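Local structure of SnoaL-like domain-containing protein (Novosphingobium aromaticivorans, 2RFR) at residues Leu12-Leu15 with Glu16-Glu19; Asp36-Ala39 with Leu40-Trp44; Arg74-Ala78 with Asp79-His83; Gly144-Ala147 with Ala148-Leu151. The protein is of unknown function but has the cystatin-like fold of the NTF2 superfamily, in which a curved sheet wraps around helices, and assembles as a trimer. All blocks are in the same frame, centred on the assembly; numbering follows the deposited sequence.

How the interactions relate
Along the chain the four contacts come in series, each a local one between residues a few positions apart. Interaction 1 lies on the long helix 5-33, and interaction 2 forms the short helix 37-41 that follows it; their centres are 22 Å apart. Interaction 3, about 17 Å from interaction 2 between centres, spans the turn from helix 71-79 into strand 81-93, an outermost strand of the mixed sheet within this chain. Interaction 4 starts helix 146-152, near the C-terminus, its centre 25 Å or more from the centres of the other three. Interactions 1 and 3 both meet the second subunit and interactions 1 and 4 the third, whereas interaction 2 packs within its own chain.

Interaction 1 of 4, residues Leu12-Leu15 with Glu16-Glu19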
loop_
_atom_site.group_PDB
_atom_site.type_symbol
_atom_site.label_atom_id
_atom_site.label_comp_id
_atom_site.label_asym_id
_atom_site.label_seq_id
_atom_site.Cartn_x
_atom_site.Cartn_y
_atom_site.Cartn_z
ATOM N N LEU A 12 -9.979 18.234 9.468
ATOM C CA LEU A 12 -10.657 16.960 9.303
ATOM C C LEU A 12 -11.073 16.766 7.853
ATOM O O LEU A 12 -10.927 15.675 7.283
ATOM C CB LEU A 12 -11.857 16.882 10.229
ATOM C CG LEU A 12 -12.686 15.632 10.186
ATOM C CD1 LEU A 12 -11.791 14.426 10.492
ATOM C CD2 LEU A 12 -13.843 15.766 11.191
ATOM N N ARG A 13 -11.607 17.789 7.212
ATOM C CA ARG A 13 -12.006 17.685 5.825
ATOM C C ARG A 13 -10.849 17.292 4.928
ATOM O O ARG A 13 -11.021 16.513 4.013
ATOM C CB ARG A 13 -12.649 18.991 5.386
ATOM C CG ARG A 13 -13.304 18.890 3.982
ATOM C CD ARG A 13 -14.050 20.153 3.675
ATOM N NE ARG A 13 -14.914 20.139 2.483
ATOM C CZ ARG A 13 -14.670 20.823 1.395
ATOM N NH1 ARG A 13 -13.508 21.445 1.242
ATOM N NH2 ARG A 13 -15.595 20.855 0.435
ATOM N N LEU A 14 -9.682 17.851 5.207
ATOM C CA LEU A 14 -8.498 17.515 4.428
ATOM C C LEU A 14 -8.129 16.055 4.584
ATOM O O LEU A 14 -7.801 15.381 3.625
ATOM C CB LEU A 14 -7.336 18.429 4.828
ATOM C CG LEU A 14 -6.072 18.202 4.022
ATOM C CD1 LEU A 14 -6.368 18.237 2.507
ATOM C CD2 LEU A 14 -4.970 19.224 4.370
ATOM N N LEU A 15 -8.174 15.526 5.804
ATOM C CA LEU A 15 -7.939 14.094 6.036
ATOM C C LEU A 15 -8.972 13.272 5.325
ATOM O O LEU A 15 -8.645 12.237 4.742
ATOM C CB LEU A 15 -7.891 13.746 7.516
ATOM C CG LEU A 15 -6.662 14.154 8.301
ATOM C CD1 LEU A 15 -6.886 13.642 9.716
ATOM C CD2 LEU A 15 -5.420 13.532 7.724
ATOM N N GLU A 16 -10.233 13.685 5.377
ATOM C CA GLU A 16 -11.286 12.964 4.668
ATOM C C GLU A 16 -11.063 12.941 3.174
ATOM O O GLU A 16 -11.295 11.940 2.516
ATOM C CB GLU A 16 -12.673 13.531 5.011
ATOM C CG GLU A 16 -13.073 13.258 6.454
ATOM C CD GLU A 16 -14.305 14.041 6.861
ATOM O OE1 GLU A 16 -14.535 15.159 6.382
ATOM O OE2 GLU A 16 -15.094 13.565 7.709
ATOM N N ASP A 17 -10.647 14.053 2.629
ATOM C CA ASP A 17 -10.365 14.171 1.192
ATOM C C ASP A 17 -9.279 13.163 0.810
ATOM O O ASP A 17 -9.427 12.417 -0.160
ATOM C CB ASP A 17 -9.882 15.599 0.871
ATOM C CG ASP A 17 -10.955 16.648 0.921
ATOM O OD1 ASP A 17 -12.150 16.343 0.836
ATOM O OD2 ASP A 17 -10.522 17.817 0.963
ATOM N N ARG A 18 -8.183 13.131 1.567
ATOM C CA ARG A 18 -7.075 12.259 1.260
ATOM C C ARG A 18 -7.487 10.809 1.386
ATOM O O ARG A 18 -7.103 9.981 0.551
ATOM C CB ARG A 18 -5.927 12.565 2.200
ATOM C CG ARG A 18 -5.308 13.935 1.956
ATOM C CD ARG A 18 -4.239 14.299 3.012
ATOM N NE ARG A 18 -3.148 13.357 2.950
ATOM C CZ ARG A 18 -2.193 13.391 2.014
ATOM N NH1 ARG A 18 -2.135 14.387 1.183
ATOM N NH2 ARG A 18 -1.254 12.474 1.978
ATOM N N GLU A 19 -8.281 10.478 2.389
ATOM C CA GLU A 19 -8.692 9.110 2.585
ATOM C C GLU A 19 -9.649 8.680 1.466
ATOM O O GLU A 19 -9.617 7.516 1.013
ATOM C CB GLU A 19 -9.230 8.942 4.018
ATOM C CG GLU A 19 -9.896 7.656 4.331
ATOM C CD GLU A 19 -8.994 6.521 4.290
ATOM O OE1 GLU A 19 -7.785 6.694 4.346
ATOM O OE2 GLU A 19 -9.549 5.423 4.291
HETATM O O HOH W 1 -10.730 20.336 2.080
#
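Two turns of the long N-terminal helix 5-33 of this NTF2-like fold meet where Leu12-Leu15 passes into Glu16-Glu19. Four successive i to i+4 bonds hold the backbone, from Glu16 N to Leu12 O at 2.8 Å through Glu19 N to Leu15 O at 3.0 Å. The carboxylate of Glu16 is laid back along the helix: with CG turned beside its own backbone N (chi1 -68°) and the chain extended beyond, Glu16 CD comes to 4.0 Å from Leu12 CG, the two side chains crossing at a slant. Arg13 and Asp17 are one turn apart and meet through water: one water gives a proton to Asp17 OD2 at 2.8 Å and accepts a weak bond from Arg13 NH1 at 3.1 Å. The charged groups themselves stay apart, Arg13 NH1 lying 4.7 Å from Asp17 OD2. Asp17 is buried, and OD1 is shared by Arg127 and Trp132 NE1, which would be expected to favour its ionised form. Glu16 forms a salt bridge with Arg11 of the second subunit, and Arg18, bent at chi3 (62°), reaches Glu19 and Glu23 of the third. Leu15 packs on Leu15 of the second subunit and Leu12 of the third, placing this helix at the trimer contact, while Asp17 and Arg18 rest on Val92 of strand 81-93.

Interaction 2 of 4, residues Asp36-Ala39 with Leu40-Trp44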
loop_
_atom_site.group_PDB
_atom_site.type_symbol
_atom_site.label_atom_id
_atom_site.label_comp_id
_atom_site.label_asym_id
_atom_site.label_seq_id
_atom_site.Cartn_x
_atom_site.Cartn_y
_atom_site.Cartn_z
ATOM N N ASP A 36 -15.731 -5.887 -12.688
ATOM C CA ASP A 36 -16.875 -5.003 -12.427
ATOM C C ASP A 36 -16.672 -3.710 -13.207
ATOM O O ASP A 36 -16.280 -2.667 -12.680
ATOM C CB ASP A 36 -17.007 -4.749 -10.958
ATOM C CG ASP A 36 -18.372 -4.059 -10.603
ATOM O OD1 ASP A 36 -19.079 -3.439 -11.498
ATOM O OD2 ASP A 36 -18.734 -4.155 -9.408
ATOM N N ALA A 37 -16.890 -3.817 -14.513
ATOM C CA ALA A 37 -16.577 -2.733 -15.430
ATOM C C ALA A 37 -17.328 -1.443 -15.145
ATOM O O ALA A 37 -16.763 -0.335 -15.181
ATOM C CB ALA A 37 -16.892 -3.178 -16.866
ATOM N N GLU A 38 -18.619 -1.572 -14.868
ATOM C CA GLU A 38 -19.414 -0.385 -14.572
ATOM C C GLU A 38 -18.909 0.351 -13.346
ATOM O O GLU A 38 -18.713 1.557 -13.370
ATOM C CB GLU A 38 -20.875 -0.837 -14.340
ATOM C CG GLU A 38 -21.852 0.293 -14.062
ATOM C CD GLU A 38 -23.244 -0.238 -13.877
ATOM O OE1 GLU A 38 -23.600 -0.656 -12.743
ATOM O OE2 GLU A 38 -23.950 -0.271 -14.896
ATOM N N ALA A 39 -18.769 -0.345 -12.225
ATOM C CA ALA A 39 -18.305 0.312 -11.024
ATOM C C ALA A 39 -16.931 0.882 -11.171
ATOM O O ALA A 39 -16.630 1.952 -10.660
ATOM C CB ALA A 39 -18.410 -0.627 -9.820
ATOM N N LEU A 40 -16.060 0.174 -11.880
ATOM C CA LEU A 40 -14.711 0.712 -12.130
ATOM C C LEU A 40 -14.771 2.035 -12.904
ATOM O O LEU A 40 -14.123 3.009 -12.551
ATOM C CB LEU A 40 -13.858 -0.332 -12.829
ATOM C CG LEU A 40 -12.441 0.047 -13.186
ATOM C CD1 LEU A 40 -11.520 -1.155 -13.135
ATOM C CD2 LEU A 40 -12.364 0.732 -14.600
ATOM N N SER A 41 -15.600 2.082 -13.942
ATOM C CA SER A 41 -15.736 3.301 -14.724
ATOM C C SER A 41 -16.282 4.446 -13.899
ATOM O O SER A 41 -15.927 5.627 -14.158
ATOM C CB SER A 41 -16.581 3.058 -15.971
ATOM O OG SER A 41 -17.988 2.956 -15.672
ATOM N N GLU A 42 -17.114 4.140 -12.905
ATOM C CA GLU A 42 -17.700 5.141 -12.022
ATOM C C GLU A 42 -16.756 5.680 -10.976
ATOM O O GLU A 42 -17.120 6.630 -10.271
ATOM C CB GLU A 42 -18.989 4.583 -11.412
ATOM C CG GLU A 42 -20.080 4.346 -12.467
ATOM C CD GLU A 42 -21.242 3.507 -12.017
ATOM O OE1 GLU A 42 -21.220 2.955 -10.889
ATOM O OE2 GLU A 42 -22.201 3.409 -12.832
ATOM N N LEU A 43 -15.528 5.187 -10.908
ATOM C CA LEU A 43 -14.490 5.885 -10.166
ATOM C C LEU A 43 -14.126 7.230 -10.803
ATOM O O LEU A 43 -13.580 8.087 -10.096
ATOM C CB LEU A 43 -13.249 5.007 -10.064
ATOM C CG LEU A 43 -13.401 3.638 -9.387
ATOM C CD1 LEU A 43 -12.073 2.867 -9.543
ATOM C CD2 LEU A 43 -13.775 3.776 -7.908
ATOM N N TRP A 44 -14.369 7.356 -12.111
ATOM C CA TRP A 44 -14.126 8.561 -12.869
ATOM C C TRP A 44 -15.361 9.402 -13.021
ATOM O O TRP A 44 -16.485 8.923 -12.976
ATOM C CB TRP A 44 -13.665 8.193 -14.292
ATOM C CG TRP A 44 -12.178 7.880 -14.485
ATOM C CD1 TRP A 44 -11.227 8.688 -14.974
ATOM C CD2 TRP A 44 -11.538 6.581 -14.235
ATOM N NE1 TRP A 44 -10.049 8.018 -15.057
ATOM C CE2 TRP A 44 -10.213 6.719 -14.628
ATOM C CE3 TRP A 44 -11.975 5.340 -13.784
ATOM C CZ2 TRP A 44 -9.301 5.669 -14.554
ATOM C CZ3 TRP A 44 -11.058 4.297 -13.697
ATOM C CH2 TRP A 44 -9.743 4.472 -14.096
HETATM O O HOH W 2 -22.254 0.364 -10.388
#
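The side chains of Glu38 and Glu42 lie side by side, pointing the same way, their carboxylate planes only 14° apart, one helical turn from each other. Glu42 OE2 touches the aliphatic part of Glu38, 3.4 Å from Glu38 CG, while Glu38 OE1 and Glu42 OE2 are 4.3 Å apart, a like-charge approach that probably costs some energy. A water lies within hydrogen-bonding distance of Glu38 OE1 and Glu42 OE1. The other flat group, the Trp44 indole, has Leu40 O in its plane at the edge. Glu42 CG sits beside its own backbone N (chi1 -65°), which sends the extended chain back over the Glu38 carbonyl, Glu42 CG 3.2 Å from Glu38 O. Glu38 O accepts twice, from Ser41 OG at 2.8 Å and, at 3.1 Å to Glu38 O, from Glu42 N. With an alanine here in place of Glu42, Glu38 CG is likely to lose the oxygen packed against it, and the nearby water a carboxylate. At the other end Asp36 is the N-cap: OD1 accepts from Ala39 N at 3.2 Å, met from above the carboxylate plane. A type I turn runs from Ser41 to Trp44, closed by Trp44 N to Ser41 O at 3.1 Å. Leu40 packs against Tyr28 and Ala32 of helix 5-33 and Ile64 of helix 61-69, Leu43 meets Leu24 of helix 5-33, and Trp44 rests on Ala134 and Arg137 of strand 131-141.

Interaction 3 of 4, residues Arg74-Ala78 with Asp79-His83; sequences RALMA and DGCAH
Leu76 packs against Cys81 where helix 71-79 ends and the chain turns into strand 81-93 of the curved NTF2-like sheet, the short helix and strand segments running at 117° to each other. The tight part is apolar. In the conformer given here, one of two, Leu76 has CG anti to its own nitrogen (chi1 -166°), which brings this branch point to 3.6 Å from Cys81 CB. Its CD2 also approaches the imidazole of His83 obliquely, and His83 itself is held by Asp33 through ND1. Next to it in sequence, Met77, a selenomethionine, adds a looser touch, Met77 CG to Cys81 SG at 4.2 Å. Gly80 makes the turn possible. Its positive phi (106°) would press a CB against the preceding carbonyl, and Gly80 N bonds to Leu76 O at 3.0 Å, with a weak second bond to Met77 O. Gly80 also pairs by its backbone with Cys108, and Ala82 with Phe106, both on strand 96-109. The solvent side, in contrast, is polar and water-mediated. Ala75 and Ala78 are exposed there, and Asp79 turns its carboxylate back along the helix, its OD2 forming a salt bridge with Arg107. A water bridges the last turn, giving one proton to Ala75 O at 2.8 Å and the other to Asp79 OD1 at 3.2 Å.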
loop_
_atom_site.group_PDB
_atom_site.type_symbol
_atom_site.label_atom_id
_atom_site.label_comp_id
_atom_site.label_asym_id
_atom_site.label_seq_id
_atom_site.Cartn_x
_atom_site.Cartn_y
_atom_site.Cartn_z
ATOM N N ARG A 74 -10.366 -9.658 -20.290
ATOM C CA ARG A 74 -11.068 -10.892 -19.904
ATOM C C ARG A 74 -10.129 -12.109 -19.997
ATOM O O ARG A 74 -10.216 -13.023 -19.185
ATOM C CB ARG A 74 -12.377 -11.059 -20.701
ATOM C CG ARG A 74 -13.344 -9.952 -20.343
ATOM C CD ARG A 74 -14.031 -10.199 -19.037
ATOM N NE ARG A 74 -14.690 -8.956 -18.586
ATOM C CZ ARG A 74 -15.482 -8.885 -17.517
ATOM N NH1 ARG A 74 -15.708 -9.938 -16.767
ATOM N NH2 ARG A 74 -16.012 -7.741 -17.206
ATOM N N ALA A 75 -9.247 -12.132 -20.977
ATOM C CA ALA A 75 -8.299 -13.234 -21.103
ATOM C C ALA A 75 -7.302 -13.207 -19.958
ATOM O O ALA A 75 -6.913 -14.249 -19.463
ATOM C CB ALA A 75 -7.574 -13.149 -22.493
ATOM N N LEU A 76 -6.912 -12.033 -19.548
ATOM C CA LEU A 76 -6.019 -11.893 -18.426
ATOM C C LEU A 76 -6.671 -12.390 -17.117
ATOM O O LEU A 76 -6.035 -13.077 -16.309
ATOM C CB LEU A 76 -5.583 -10.444 -18.333
ATOM C CG LEU A 76 -4.423 -10.136 -17.444
ATOM C CD1 LEU A 76 -3.178 -10.877 -17.867
ATOM C CD2 LEU A 76 -4.211 -8.624 -17.458
HETATM N N MSE A 77 -7.946 -12.073 -16.943
HETATM C CA MSE A 77 -8.717 -12.568 -15.802
HETATM C C MSE A 77 -8.789 -14.092 -15.835
HETATM O O MSE A 77 -8.697 -14.725 -14.789
HETATM C CB MSE A 77 -10.128 -11.995 -15.798
HETATM C CG MSE A 77 -10.240 -10.510 -15.487
HETATM SE SE MSE A 77 -12.029 -9.821 -15.737
HETATM C CE MSE A 77 -12.953 -10.968 -14.454
ATOM N N ALA A 78 -8.981 -14.684 -17.016
ATOM C CA ALA A 78 -9.037 -16.156 -17.130
ATOM C C ALA A 78 -7.697 -16.801 -16.809
ATOM O O ALA A 78 -7.664 -17.887 -16.211
ATOM C CB ALA A 78 -9.520 -16.530 -18.535
ATOM N N ASP A 79 -6.596 -16.170 -17.181
ATOM C CA ASP A 79 -5.287 -16.649 -16.777
ATOM C C ASP A 79 -5.093 -16.600 -15.257
ATOM O O ASP A 79 -4.445 -17.474 -14.669
ATOM C CB ASP A 79 -4.137 -15.764 -17.405
ATOM C CG ASP A 79 -3.948 -15.892 -18.862
ATOM O OD1 ASP A 79 -4.316 -16.916 -19.482
ATOM O OD2 ASP A 79 -3.302 -14.956 -19.411
ATOM N N GLY A 80 -5.629 -15.551 -14.677
ATOM C CA GLY A 80 -5.366 -15.155 -13.305
ATOM C C GLY A 80 -4.480 -13.948 -13.270
ATOM O O GLY A 80 -3.341 -13.963 -13.721
ATOM N N CYS A 81 -5.030 -12.857 -12.735
ATOM C CA CYS A 81 -4.294 -11.612 -12.673
ATOM C C CYS A 81 -4.607 -10.833 -11.418
ATOM O O CYS A 81 -5.697 -10.935 -10.863
ATOM C CB CYS A 81 -4.576 -10.769 -13.903
ATOM S SG CYS A 81 -6.263 -10.186 -14.142
ATOM N N ALA A 82 -3.660 -10.030 -11.022
ATOM C CA ALA A 82 -3.821 -9.037 -9.960
ATOM C C ALA A 82 -3.328 -7.712 -10.467
ATOM O O ALA A 82 -2.187 -7.589 -10.891
ATOM C CB ALA A 82 -3.032 -9.439 -8.705
ATOM N N HIS A 83 -4.184 -6.706 -10.375
ATOM C CA HIS A 83 -3.838 -5.308 -10.668
ATOM C C HIS A 83 -3.511 -4.689 -9.340
ATOM O O HIS A 83 -4.402 -4.268 -8.584
ATOM C CB HIS A 83 -4.977 -4.598 -11.401
ATOM C CG HIS A 83 -5.099 -5.070 -12.818
ATOM N ND1 HIS A 83 -5.635 -6.294 -13.170
ATOM C CD2 HIS A 83 -4.666 -4.512 -13.973
ATOM C CE1 HIS A 83 -5.513 -6.460 -14.483
ATOM N NE2 HIS A 83 -4.937 -5.385 -14.998
HETATM O O HOH W 3 -6.969 -16.513 -21.177
#

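Interaction 4 of 4, residues Gly144-Ala147 with Ala148-Leu151; sequences GSAA and ARAL
Arg149 curls back over the start of its own helix and gives NH1 to Gly144 O at 2.9 Å. The donor stands above the carbonyl plane, 61° out of it, and not on a lone pair, while the oxygen lies at the guanidinium edge, tilted 19° from the plane of that group. Over one guanidinium face come Ser145 O, offset toward the rim, and Ala146 CA, 3.6 Å from Arg149 NH2. What brings the group there is the bend at chi3 (-64°), after a start in which CG lies beside the backbone N. An alanine here is likely to leave Gly144 O without this donor and to uncover the Ser145 carbonyl and Ala146. Further out, Arg149 packs on Asp33 of the third subunit. Gly144 has a positive phi at which a CB would collide with the carbonyl before it. Next comes Ser145, whose OG accepts a long, weak bond from Ala148 N at 3.5 Å and is also hydrogen-bonded to Leu141 O. The helix proper follows, with Ala150 N to Ala146 O at 3.1 Å and Leu151 N to Ala147 O at 3.0 Å. Ala148 and Leu151 settle on Ala140 of strand 131-141 and Ala120 of strand 112-128. It is a serine N-cap, starting a short C-terminal helix packed on the sheet.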
loop_
_atom_site.group_PDB
_atom_site.type_symbol
_atom_site.label_atom_id
_atom_site.label_comp_id
_atom_site.label_asym_id
_atom_site.label_seq_id
_atom_site.Cartn_x
_atom_site.Cartn_y
_atom_site.Cartn_z
ATOM N N GLY A 144 12.392 1.707 -18.726
ATOM C CA GLY A 144 13.393 2.672 -19.205
ATOM C C GLY A 144 12.754 3.836 -19.949
ATOM O O GLY A 144 13.435 4.836 -20.160
ATOM N N SER A 145 11.483 3.746 -20.297
ATOM C CA SER A 145 10.769 4.860 -20.954
ATOM C C SER A 145 10.860 6.108 -20.155
ATOM O O SER A 145 10.796 6.136 -18.902
ATOM C CB SER A 145 9.332 4.492 -21.266
ATOM O OG SER A 145 8.462 4.579 -20.161
ATOM N N ALA A 146 10.962 7.222 -20.894
ATOM C CA ALA A 146 10.976 8.543 -20.278
ATOM C C ALA A 146 9.660 8.884 -19.641
ATOM O O ALA A 146 9.585 9.528 -18.583
ATOM C CB ALA A 146 11.368 9.608 -21.309
ATOM N N ALA A 147 8.555 8.482 -20.249
ATOM C CA ALA A 147 7.219 8.893 -19.759
ATOM C C ALA A 147 6.982 8.362 -18.358
ATOM O O ALA A 147 6.346 9.072 -17.556
ATOM C CB ALA A 147 6.113 8.408 -20.720
ATOM N N ALA A 148 7.429 7.153 -18.045
ATOM C CA ALA A 148 7.123 6.607 -16.743
ATOM C C ALA A 148 7.809 7.439 -15.666
ATOM O O ALA A 148 7.228 7.659 -14.618
ATOM C CB ALA A 148 7.526 5.134 -16.685
ATOM N N ARG A 149 9.073 7.799 -15.888
ATOM C CA ARG A 149 9.762 8.638 -14.911
ATOM C C ARG A 149 9.093 9.978 -14.731
ATOM O O ARG A 149 8.931 10.489 -13.601
ATOM C CB ARG A 149 11.219 8.855 -15.303
ATOM C CG ARG A 149 11.996 7.554 -15.214
ATOM C CD ARG A 149 13.506 7.783 -15.364
ATOM N NE ARG A 149 13.822 8.311 -16.689
ATOM C CZ ARG A 149 13.993 7.573 -17.780
ATOM N NH1 ARG A 149 13.965 6.272 -17.740
ATOM N NH2 ARG A 149 14.256 8.156 -18.946
ATOM N N ALA A 150 8.622 10.575 -15.825
ATOM C CA ALA A 150 7.920 11.859 -15.748
ATOM C C ALA A 150 6.626 11.801 -15.017
ATOM O O ALA A 150 6.259 12.762 -14.331
ATOM C CB ALA A 150 7.715 12.448 -17.188
ATOM N N LEU A 151 5.901 10.689 -15.106
ATOM C CA LEU A 151 4.670 10.525 -14.365
ATOM C C LEU A 151 4.911 10.582 -12.873
ATOM O O LEU A 151 4.054 11.061 -12.141
ATOM C CB LEU A 151 3.961 9.233 -14.771
ATOM C CG LEU A 151 3.417 9.177 -16.177
ATOM C CD1 LEU A 151 2.837 7.826 -16.450
ATOM C CD2 LEU A 151 2.352 10.307 -16.443
#